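PDB 4EOY: microtubule-associated protein 1 light chain 3 from Plasmodium falciparum, which probably serves as the ubiquitin-like Atg8 protein of the parasite's autophagy-related conjugation pathway and binds a peptide of its partner Atg3. Local coordinates for residues Ile66-Ile71 / Arg86-Phe91; Val35-Asn40 / Tyr116-Tyr121; Ser42-Ile47 / His70-Ala75. The protein carries 3 engineered substitutions. All coordinates share one frame; numbering follows the deposited sequence.

How the contacts relate
All three contacts lie within one ubiquitin-like Atg8 fold. Contact 2 pairs the central strands 31-38 and 117-122 of the mixed sheet, and along the chain it encloses the other two. Contact 1 joins helix 60-72 to the chain that enters edge strand 89-92, with its centre about 11 Å from that of contact 2. Contact 3 sets the loop between strands 31-38 and 51-55 against the end of the same helix; its centre is about 9 Å from contact 1 and about 13 Å from contact 2. His70 and Ile71 serve both helix contacts, and Ile71 also touches Ile36 and Tyr121, so sheet, helix and loop share one apolar core.

Contact 1: Ile66-Ile71 / Arg86-Phe91; sequences ILHQHI and RTIYLF. With ACT (acetate ion), chain H.
Ile88 and Ile71 meet at a slant, the tip of one lying against the branch point of the other. CD1 of Ile88 sits 3.5 Å from Ile71 CG2, tighter than ordinary van der Waals packing, and Ile71 CB is equally near. CG1 of Ile88 stands beside its own backbone N, and chi2 of 174° then carries CD1 outward to the helix. The same methyl also lies over one face of the His68 imidazole, 4.3 Å above the ring plane and shifted toward the rim. His68 has CG anti to the backbone N (chi1 -161°), and its CE1 comes within 3.1 Å of Arg86 O, a close approach rather than a hydrogen bond.

The contact is part of the helix-on-sheet packing of the ubiquitin-like fold: helix 60-72 lies over the sheet, and segment 86-91 runs alongside the helix face that carries Leu67 and Ile71, into edge strand 89-92. Leu67 and Ile71 point toward this segment and also touch Ile36 of strand 31-38, while Ile88 and Leu90 both rest on Tyr121. Ile66 packs on the backbone of the bound Atg3 peptide.

Two residues on, inside the strand, Leu90 meets the helix with both of its methyls. Its CD2 is 4.0 Å from Leu67 CD2, and its CD1 is 4.1 Å from that same atom; the first also comes to 4.2 Å from Ile71 CD1. The backbone N of Leu90 donates to atom O of an acetate ion, probably from the crystallisation liquor, at 3.2 Å with an N-H...O angle of 158°.

Contact 2: Val35-Asn40 / Tyr116-Tyr121; sequences VIERAN and YLYMEY. Engineered in segment 35-40: Ile36 (natural residue Cys).
The parallel pair at the centre of the ubiquitin-like sheet is formed here by strands 31-38 and 117-122, their short segments 32° apart in direction. Five backbone hydrogen bonds join them, from Val35 N to Leu117 O at 3.0 Å through to Ala39 N, which donates to Tyr121 O at 2.7 Å just past the end of the first strand. Tyr121 carries much of the side-chain contact. Its CG takes the crowded position between backbone N and carbonyl carbon (chi1 59°), and the ring lies against strand 31-38. Arg38 CA lies over one face, 3.9 Å from the ring centroid and 11° off the normal, a CH-pi contact. At the ring edge, in its plane, CG1 of the engineered Ile36 approaches CD2 of Tyr121 to 3.4 Å. The Tyr121 hydroxyl is hydrogen-bonded to Pro45 O, and Arg38 NE to Leu44 O. On the other face, Glu37 makes a salt bridge to Lys50, and its side chain lies about 3 Å (nearest atoms) from a bound calcium ion. Strands 51-55 and 89-92 flank the pair, each antiparallel to its neighbour; helix 60-72 covers Ile36, Met119 and Tyr121, helix 103-110 packs on Leu117, and helix 14-27 on Tyr116 and Tyr118.

Contact 3: Ser42-Ile47 / His70-Ala75; sequences SNLPII and HINQSA
Ile71 and Ile47 form the centre of this contact, where the loop after strand 31-38 passes the C-terminal part of helix 60-72. Ile47 points its CB at the helix and lays the branch methyl CG2 3.8 Å from the backbone CA of Ile71; the same methyl is 4.2 Å from Ile71 CG1. Ile47 thus touches the helix backbone as well as the Ile71 side chain.

The other branch of Ile47 serves His70. CG1 stands between the backbone N and the carbonyl carbon (chi1 62°), and from there the chain extends to put CD1 at the edge of the imidazole, in the ring plane, 3.8 Å from His70 CD2. The two side chains cross at about a right angle, a methyl meeting a ring edge and not a face. The polar side of the ring has its own partner: His70 NE2 is hydrogen-bonded to Lys49 O, which probably helps fix the rotation of the imidazole, and Phe52 meets the ring edge-to-face.

Pro45 meets the carbonyl end of Ile71. Its CG approaches the carbonyl oxygen of Ile71 to 3.2 Å, and CD faces Ile71 CG2 more loosely at 4.4 Å. Beside it the Leu44 side chain comes near the Asn72 amide, with CD2 4.4 Å from OD1. Gln73 N bonds back to His70 O at 3.1 Å, and the chain goes on into the hairpin of strands 73-75 and 81-83.

His70 also packs on an apolar side chain of the bound Atg3 peptide. It lines the groove between its own helix 60-72 and strand 51-55, where Phe52 lies, a position consistent with the second hydrophobic pocket by which Atg8 proteins receive the aliphatic residue of Atg8-interacting motifs.

Contact 1: Ile66-Ile71 / Arg86-Phe91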
loop_
_atom_site.group_PDB
_atom_site.type_symbol
_atom_site.label_atom_id
_atom_site.label_comp_id
_atom_site.label_asym_id
_atom_site.label_seq_id
_atom_site.Cartn_x
_atom_site.Cartn_y
_atom_site.Cartn_z
ATOM N N ILE A 66 2.702 0.590 -10.212
ATOM C CA ILE A 66 1.282 0.859 -9.983
ATOM C C ILE A 66 1.075 1.884 -8.866
ATOM O O ILE A 66 0.228 2.775 -8.960
ATOM C CB ILE A 66 0.538 -0.447 -9.624
ATOM C CG1 ILE A 66 0.536 -1.408 -10.830
ATOM C CG2 ILE A 66 -0.866 -0.151 -9.135
ATOM C CD1 ILE A 66 0.040 -2.800 -10.496
ATOM N N LEU A 67 1.847 1.761 -7.794
ATOM C CA LEU A 67 1.658 2.643 -6.636
ATOM C C LEU A 67 2.092 4.083 -6.939
ATOM O O LEU A 67 1.478 5.030 -6.457
ATOM C CB LEU A 67 2.410 2.086 -5.427
ATOM C CG LEU A 67 1.889 2.465 -4.047
ATOM C CD1 LEU A 67 0.407 2.187 -3.913
ATOM C CD2 LEU A 67 2.651 1.694 -2.982
ATOM N N HIS A 68 3.138 4.235 -7.753
ATOM C CA HIS A 68 3.592 5.535 -8.233
ATOM C C HIS A 68 2.479 6.280 -8.916
ATOM O O HIS A 68 2.272 7.467 -8.659
ATOM C CB HIS A 68 4.738 5.356 -9.225
ATOM C CG HIS A 68 5.570 6.600 -9.443
ATOM N ND1 HIS A 68 5.043 7.762 -9.884
ATOM C CD2 HIS A 68 6.946 6.822 -9.301
ATOM C CE1 HIS A 68 6.023 8.689 -9.998
ATOM N NE2 HIS A 68 7.186 8.114 -9.638
ATOM N N GLN A 69 1.769 5.593 -9.803
ATOM C CA GLN A 69 0.687 6.208 -10.574
ATOM C C GLN A 69 -0.460 6.584 -9.661
ATOM O O GLN A 69 -0.945 7.719 -9.698
ATOM C CB GLN A 69 0.168 5.255 -11.659
ATOM C CG GLN A 69 1.229 4.745 -12.614
ATOM C CD GLN A 69 2.019 5.867 -13.236
ATOM O OE1 GLN A 69 1.444 6.778 -13.815
ATOM N NE2 GLN A 69 3.348 5.815 -13.117
ATOM N N HIS A 70 -0.878 5.639 -8.817
ATOM C CA HIS A 70 -2.003 5.890 -7.905
ATOM C C HIS A 70 -1.771 7.135 -7.078
ATOM O O HIS A 70 -2.633 8.035 -7.023
ATOM C CB HIS A 70 -2.260 4.664 -7.039
ATOM C CG HIS A 70 -3.427 4.804 -6.089
ATOM N ND1 HIS A 70 -4.714 4.791 -6.503
ATOM C CD2 HIS A 70 -3.462 4.943 -4.699
ATOM C CE1 HIS A 70 -5.534 4.937 -5.441
ATOM N NE2 HIS A 70 -4.769 5.027 -4.333
ATOM N N ILE A 71 -0.597 7.230 -6.452
ATOM C CA ILE A 71 -0.313 8.368 -5.567
ATOM C C ILE A 71 -0.358 9.700 -6.330
ATOM O O ILE A 71 -0.741 10.739 -5.773
ATOM C CB ILE A 71 1.046 8.225 -4.868
ATOM C CG1 ILE A 71 1.017 7.032 -3.905
ATOM C CG2 ILE A 71 1.400 9.507 -4.108
ATOM C CD1 ILE A 71 2.390 6.453 -3.575
ATOM N N ARG A 86 5.405 13.460 -9.970
ATOM C CA ARG A 86 6.182 13.807 -8.777
ATOM C C ARG A 86 7.091 12.625 -8.455
ATOM O O ARG A 86 6.737 11.468 -8.734
ATOM C CB ARG A 86 5.266 14.040 -7.588
ATOM C CG ARG A 86 4.272 15.177 -7.737
ATOM C CD ARG A 86 3.364 15.078 -6.550
ATOM N NE ARG A 86 2.034 15.542 -6.594
ATOM C CZ ARG A 86 0.869 15.401 -7.188
ATOM N NH1 ARG A 86 0.204 16.514 -7.006
ATOM N NH2 ARG A 86 0.218 14.318 -7.579
ATOM N N THR A 87 8.259 12.918 -7.881
ATOM C CA THR A 87 9.182 11.878 -7.423
ATOM C C THR A 87 8.681 11.302 -6.092
ATOM O O THR A 87 8.382 12.047 -5.160
ATOM C CB THR A 87 10.645 12.402 -7.298
ATOM O OG1 THR A 87 11.470 11.398 -6.695
ATOM C CG2 THR A 87 10.733 13.641 -6.439
ATOM N N ILE A 88 8.565 9.973 -6.032
ATOM C CA ILE A 88 8.131 9.261 -4.828
ATOM C C ILE A 88 9.160 8.204 -4.433
ATOM O O ILE A 88 9.740 7.548 -5.285
ATOM C CB ILE A 88 6.777 8.559 -5.043
ATOM C CG1 ILE A 88 5.708 9.579 -5.455
ATOM C CG2 ILE A 88 6.345 7.818 -3.783
ATOM C CD1 ILE A 88 4.379 8.947 -5.832
ATOM N N TYR A 89 9.390 8.062 -3.134
ATOM C CA TYR A 89 10.182 6.960 -2.609
ATOM C C TYR A 89 9.308 6.085 -1.735
ATOM O O TYR A 89 8.590 6.596 -0.863
ATOM C CB TYR A 89 11.340 7.495 -1.781
ATOM C CG TYR A 89 12.316 8.315 -2.581
ATOM C CD1 TYR A 89 13.365 7.722 -3.259
ATOM C CD2 TYR A 89 12.183 9.701 -2.659
ATOM C CE1 TYR A 89 14.270 8.487 -3.982
ATOM C CE2 TYR A 89 13.071 10.469 -3.380
ATOM C CZ TYR A 89 14.112 9.865 -4.036
ATOM O OH TYR A 89 15.000 10.638 -4.747
ATOM N N LEU A 90 9.363 4.777 -1.979
ATOM C CA LEU A 90 8.533 3.802 -1.263
ATOM C C LEU A 90 9.325 2.979 -0.235
ATOM O O LEU A 90 10.497 2.624 -0.457
ATOM C CB LEU A 90 7.873 2.859 -2.259
ATOM C CG LEU A 90 6.891 3.530 -3.234
ATOM C CD1 LEU A 90 6.410 2.527 -4.278
ATOM C CD2 LEU A 90 5.712 4.140 -2.480
ATOM N N PHE A 91 8.665 2.656 0.873
ATOM C CA PHE A 91 9.312 1.965 1.978
ATOM C C PHE A 91 8.471 0.861 2.583
ATOM O O PHE A 91 7.274 1.026 2.789
ATOM C CB PHE A 91 9.663 2.968 3.071
ATOM C CG PHE A 91 10.604 4.041 2.615
ATOM C CD1 PHE A 91 10.129 5.165 1.957
ATOM C CD2 PHE A 91 11.974 3.916 2.827
ATOM C CE1 PHE A 91 10.991 6.149 1.523
ATOM C CE2 PHE A 91 12.847 4.898 2.397
ATOM C CZ PHE A 91 12.362 6.011 1.744
HETATM C C ACT H . 11.777 3.312 -4.955
HETATM O O ACT H . 11.065 2.977 -3.983
HETATM O OXT ACT H . 12.721 4.130 -4.831
HETATM C CH3 ACT H . 11.500 2.711 -6.302
#

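Contact 2: Val35-Asn40 / Tyr116-Tyr121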
loop_
_atom_site.group_PDB
_atom_site.type_symbol
_atom_site.label_atom_id
_atom_site.label_comp_id
_atom_site.label_asym_id
_atom_site.label_seq_id
_atom_site.Cartn_x
_atom_site.Cartn_y
_atom_site.Cartn_z
ATOM N N VAL A 35 -1.720 -1.924 3.152
ATOM C CA VAL A 35 -2.166 -0.576 3.470
ATOM C C VAL A 35 -1.027 0.391 3.172
ATOM O O VAL A 35 0.102 0.169 3.603
ATOM C CB VAL A 35 -2.575 -0.434 4.948
ATOM C CG1 VAL A 35 -3.235 0.928 5.196
ATOM C CG2 VAL A 35 -3.532 -1.545 5.332
ATOM N N ILE A 36 -1.321 1.461 2.439
ATOM C CA ILE A 36 -0.303 2.465 2.096
ATOM C C ILE A 36 -0.417 3.709 2.979
ATOM O O ILE A 36 -1.516 4.243 3.189
ATOM C CB ILE A 36 -0.403 2.913 0.633
ATOM C CG1 ILE A 36 0.605 4.029 0.347
ATOM C CG2 ILE A 36 -1.774 3.464 0.346
ATOM C CD1 ILE A 36 0.896 4.202 -1.116
ATOM N N GLU A 37 0.713 4.192 3.472
ATOM C CA GLU A 37 0.712 5.332 4.392
ATOM C C GLU A 37 1.735 6.386 4.002
ATOM O O GLU A 37 2.842 6.070 3.564
ATOM C CB GLU A 37 0.998 4.838 5.803
ATOM C CG GLU A 37 0.032 5.373 6.846
ATOM C CD GLU A 37 -1.287 4.623 6.880
ATOM O OE1 GLU A 37 -1.272 3.384 7.084
ATOM O OE2 GLU A 37 -2.338 5.282 6.723
ATOM N N ARG A 38 1.341 7.645 4.148
ATOM C CA ARG A 38 2.186 8.791 3.873
ATOM C C ARG A 38 3.130 9.010 5.038
ATOM O O ARG A 38 2.681 9.094 6.184
ATOM C CB ARG A 38 1.304 10.031 3.719
ATOM C CG ARG A 38 2.014 11.270 3.210
ATOM C CD ARG A 38 0.972 12.308 2.836
ATOM N NE ARG A 38 1.539 13.594 2.427
ATOM C CZ ARG A 38 1.649 14.667 3.201
ATOM N NH1 ARG A 38 1.252 14.660 4.475
ATOM N NH2 ARG A 38 2.149 15.774 2.688
ATOM N N ALA A 39 4.424 9.139 4.741
ATOM C CA ALA A 39 5.463 9.047 5.770
ATOM C C ALA A 39 6.192 10.356 6.058
ATOM O O ALA A 39 6.986 10.426 7.004
ATOM C CB ALA A 39 6.471 7.987 5.381
ATOM N N ASN A 40 5.964 11.374 5.231
ATOM C CA ASN A 40 6.478 12.717 5.523
ATOM C C ASN A 40 5.527 13.813 5.048
ATOM O O ASN A 40 4.511 13.542 4.403
ATOM C CB ASN A 40 7.900 12.913 4.975
ATOM C CG ASN A 40 7.941 13.209 3.490
ATOM O OD1 ASN A 40 7.172 12.669 2.694
ATOM N ND2 ASN A 40 8.893 14.039 3.101
ATOM N N TYR A 116 -1.652 -7.085 8.278
ATOM C CA TYR A 116 -1.450 -6.162 7.160
ATOM C C TYR A 116 0.020 -6.024 6.784
ATOM O O TYR A 116 0.906 -6.100 7.640
ATOM C CB TYR A 116 -1.997 -4.760 7.496
ATOM C CG TYR A 116 -3.491 -4.597 7.330
ATOM C CD1 TYR A 116 -4.070 -4.588 6.055
ATOM C CD2 TYR A 116 -4.329 -4.467 8.436
ATOM C CE1 TYR A 116 -5.442 -4.464 5.882
ATOM C CE2 TYR A 116 -5.703 -4.348 8.275
ATOM C CZ TYR A 116 -6.252 -4.346 6.987
ATOM O OH TYR A 116 -7.616 -4.217 6.801
ATOM N N LEU A 117 0.274 -5.813 5.491
ATOM C CA LEU A 117 1.558 -5.328 5.049
ATOM C C LEU A 117 1.489 -3.804 4.953
ATOM O O LEU A 117 0.778 -3.245 4.099
ATOM C CB LEU A 117 1.950 -5.923 3.712
ATOM C CG LEU A 117 3.360 -5.548 3.227
ATOM C CD1 LEU A 117 4.373 -6.135 4.186
ATOM C CD2 LEU A 117 3.578 -6.009 1.790
ATOM N N TYR A 118 2.233 -3.131 5.826
ATOM C CA TYR A 118 2.246 -1.672 5.850
ATOM C C TYR A 118 3.381 -1.163 5.004
ATOM O O TYR A 118 4.536 -1.613 5.138
ATOM C CB TYR A 118 2.401 -1.160 7.274
ATOM C CG TYR A 118 1.140 -1.271 8.108
ATOM C CD1 TYR A 118 0.862 -2.420 8.823
ATOM C CD2 TYR A 118 0.237 -0.221 8.180
ATOM C CE1 TYR A 118 -0.286 -2.528 9.578
ATOM C CE2 TYR A 118 -0.909 -0.318 8.943
ATOM C CZ TYR A 118 -1.168 -1.482 9.633
ATOM O OH TYR A 118 -2.331 -1.567 10.381
ATOM N N MET A 119 3.050 -0.278 4.084
ATOM C CA MET A 119 4.040 0.338 3.206
ATOM C C MET A 119 3.879 1.852 3.232
ATOM O O MET A 119 2.768 2.376 3.412
ATOM C CB MET A 119 3.884 -0.194 1.784
ATOM C CG MET A 119 4.244 -1.670 1.661
ATOM S SD MET A 119 4.231 -2.149 -0.064
ATOM C CE MET A 119 5.699 -1.323 -0.697
ATOM N N GLU A 120 4.980 2.570 3.084
ATOM C CA GLU A 120 4.936 4.020 3.262
ATOM C C GLU A 120 5.576 4.733 2.117
ATOM O O GLU A 120 6.490 4.209 1.500
ATOM C CB GLU A 120 5.647 4.409 4.563
ATOM C CG GLU A 120 4.967 3.874 5.815
ATOM C CD GLU A 120 5.683 4.265 7.081
ATOM O OE1 GLU A 120 6.916 4.082 7.125
ATOM O OE2 GLU A 120 5.016 4.743 8.032
ATOM N N TYR A 121 5.088 5.930 1.813
ATOM C CA TYR A 121 5.693 6.735 0.774
ATOM C C TYR A 121 6.167 8.047 1.360
ATOM O O TYR A 121 5.574 8.588 2.305
ATOM C CB TYR A 121 4.764 6.965 -0.424
ATOM C CG TYR A 121 3.431 7.662 -0.162
ATOM C CD1 TYR A 121 3.307 9.038 -0.237
ATOM C CD2 TYR A 121 2.282 6.930 0.068
ATOM C CE1 TYR A 121 2.093 9.664 -0.048
ATOM C CE2 TYR A 121 1.059 7.550 0.272
ATOM C CZ TYR A 121 0.974 8.920 0.225
ATOM O OH TYR A 121 -0.256 9.512 0.421
HETATM O O HOH W 1 3.651 7.213 8.503
#

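Contact 3: Ser42-Ile47 / His70-Ala75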
loop_
_atom_site.group_PDB
_atom_site.type_symbol
_atom_site.label_atom_id
_atom_site.label_comp_id
_atom_site.label_asym_id
_atom_site.label_seq_id
_atom_site.Cartn_x
_atom_site.Cartn_y
_atom_site.Cartn_z
ATOM N N SER A 42 5.050 16.857 2.731
ATOM C CA SER A 42 5.539 17.469 1.502
ATOM C C SER A 42 4.379 17.711 0.520
ATOM O O SER A 42 3.221 17.714 0.912
ATOM C CB SER A 42 6.656 16.596 0.884
ATOM O OG SER A 42 6.191 15.349 0.409
ATOM N N ASN A 43 4.698 17.919 -0.749
ATOM C CA ASN A 43 3.688 18.173 -1.786
ATOM C C ASN A 43 3.002 16.915 -2.306
ATOM O O ASN A 43 2.114 16.992 -3.169
ATOM C CB ASN A 43 4.338 18.886 -2.968
ATOM C CG ASN A 43 5.411 18.041 -3.639
ATOM O OD1 ASN A 43 6.096 17.256 -2.981
ATOM N ND2 ASN A 43 5.559 18.199 -4.953
ATOM N N LEU A 44 3.429 15.751 -1.811
ATOM C CA LEU A 44 2.745 14.502 -2.124
ATOM C C LEU A 44 1.378 14.458 -1.430
ATOM O O LEU A 44 1.269 14.729 -0.214
ATOM C CB LEU A 44 3.568 13.283 -1.712
ATOM C CG LEU A 44 4.888 13.036 -2.440
ATOM C CD1 LEU A 44 5.478 11.709 -1.973
ATOM C CD2 LEU A 44 4.691 13.010 -3.951
ATOM N N PRO A 45 0.330 14.133 -2.202
ATOM C CA PRO A 45 -1.031 14.161 -1.676
ATOM C C PRO A 45 -1.366 12.963 -0.789
ATOM O O PRO A 45 -0.789 11.889 -0.939
ATOM C CB PRO A 45 -1.883 14.131 -2.955
ATOM C CG PRO A 45 -1.060 13.347 -3.918
ATOM C CD PRO A 45 0.363 13.709 -3.620
ATOM N N ILE A 46 -2.313 13.156 0.119
ATOM C CA ILE A 46 -2.827 12.059 0.918
ATOM C C ILE A 46 -3.877 11.332 0.087
ATOM O O ILE A 46 -4.896 11.917 -0.268
ATOM C CB ILE A 46 -3.445 12.568 2.223
ATOM C CG1 ILE A 46 -2.364 13.205 3.093
ATOM C CG2 ILE A 46 -4.085 11.416 2.978
ATOM C CD1 ILE A 46 -2.900 13.980 4.273
ATOM N N ILE A 47 -3.604 10.074 -0.242
ATOM C CA ILE A 47 -4.534 9.251 -1.023
ATOM C C ILE A 47 -5.720 8.849 -0.147
ATOM O O ILE A 47 -5.546 8.481 1.021
ATOM C CB ILE A 47 -3.843 8.015 -1.660
ATOM C CG1 ILE A 47 -3.258 7.063 -0.606
ATOM C CG2 ILE A 47 -2.755 8.470 -2.609
ATOM C CD1 ILE A 47 -2.448 5.916 -1.191
ATOM N N HIS A 70 -0.878 5.639 -8.817
ATOM C CA HIS A 70 -2.003 5.890 -7.905
ATOM C C HIS A 70 -1.771 7.135 -7.078
ATOM O O HIS A 70 -2.633 8.035 -7.023
ATOM C CB HIS A 70 -2.260 4.664 -7.039
ATOM C CG HIS A 70 -3.427 4.804 -6.089
ATOM N ND1 HIS A 70 -4.714 4.791 -6.503
ATOM C CD2 HIS A 70 -3.462 4.943 -4.699
ATOM C CE1 HIS A 70 -5.534 4.937 -5.441
ATOM N NE2 HIS A 70 -4.769 5.027 -4.333
ATOM N N ILE A 71 -0.597 7.230 -6.452
ATOM C CA ILE A 71 -0.313 8.368 -5.567
ATOM C C ILE A 71 -0.358 9.700 -6.330
ATOM O O ILE A 71 -0.741 10.739 -5.773
ATOM C CB ILE A 71 1.046 8.225 -4.868
ATOM C CG1 ILE A 71 1.017 7.032 -3.905
ATOM C CG2 ILE A 71 1.400 9.507 -4.108
ATOM C CD1 ILE A 71 2.390 6.453 -3.575
ATOM N N ASN A 72 0.016 9.657 -7.607
ATOM C CA ASN A 72 0.069 10.853 -8.434
ATOM C C ASN A 72 -1.197 11.164 -9.243
ATOM O O ASN A 72 -1.220 12.142 -9.964
ATOM C CB ASN A 72 1.285 10.777 -9.357
ATOM C CG ASN A 72 2.580 10.957 -8.606
ATOM O OD1 ASN A 72 2.667 11.768 -7.689
ATOM N ND2 ASN A 72 3.591 10.197 -8.980
ATOM N N GLN A 73 -2.230 10.337 -9.106
ATOM C CA GLN A 73 -3.492 10.507 -9.830
ATOM C C GLN A 73 -4.580 10.968 -8.890
ATOM O O GLN A 73 -4.628 10.532 -7.738
ATOM C CB GLN A 73 -3.941 9.190 -10.477
ATOM C CG GLN A 73 -3.207 8.877 -11.765
ATOM C CD GLN A 73 -3.499 7.484 -12.286
ATOM O OE1 GLN A 73 -4.504 6.870 -11.922
ATOM N NE2 GLN A 73 -2.607 6.973 -13.138
ATOM N N SER A 74 -5.451 11.847 -9.382
ATOM C CA SER A 74 -6.669 12.210 -8.661
ATOM C C SER A 74 -7.834 12.269 -9.626
ATOM O O SER A 74 -7.645 12.428 -10.832
ATOM C CB SER A 74 -6.506 13.546 -7.919
ATOM O OG SER A 74 -6.315 14.642 -8.794
ATOM N N ALA A 75 -9.038 12.135 -9.079
ATOM C CA ALA A 75 -10.265 12.151 -9.868
ATOM C C ALA A 75 -10.501 13.504 -10.550
ATOM O O ALA A 75 -10.385 14.562 -9.930
ATOM C CB ALA A 75 -11.455 11.771 -8.991
#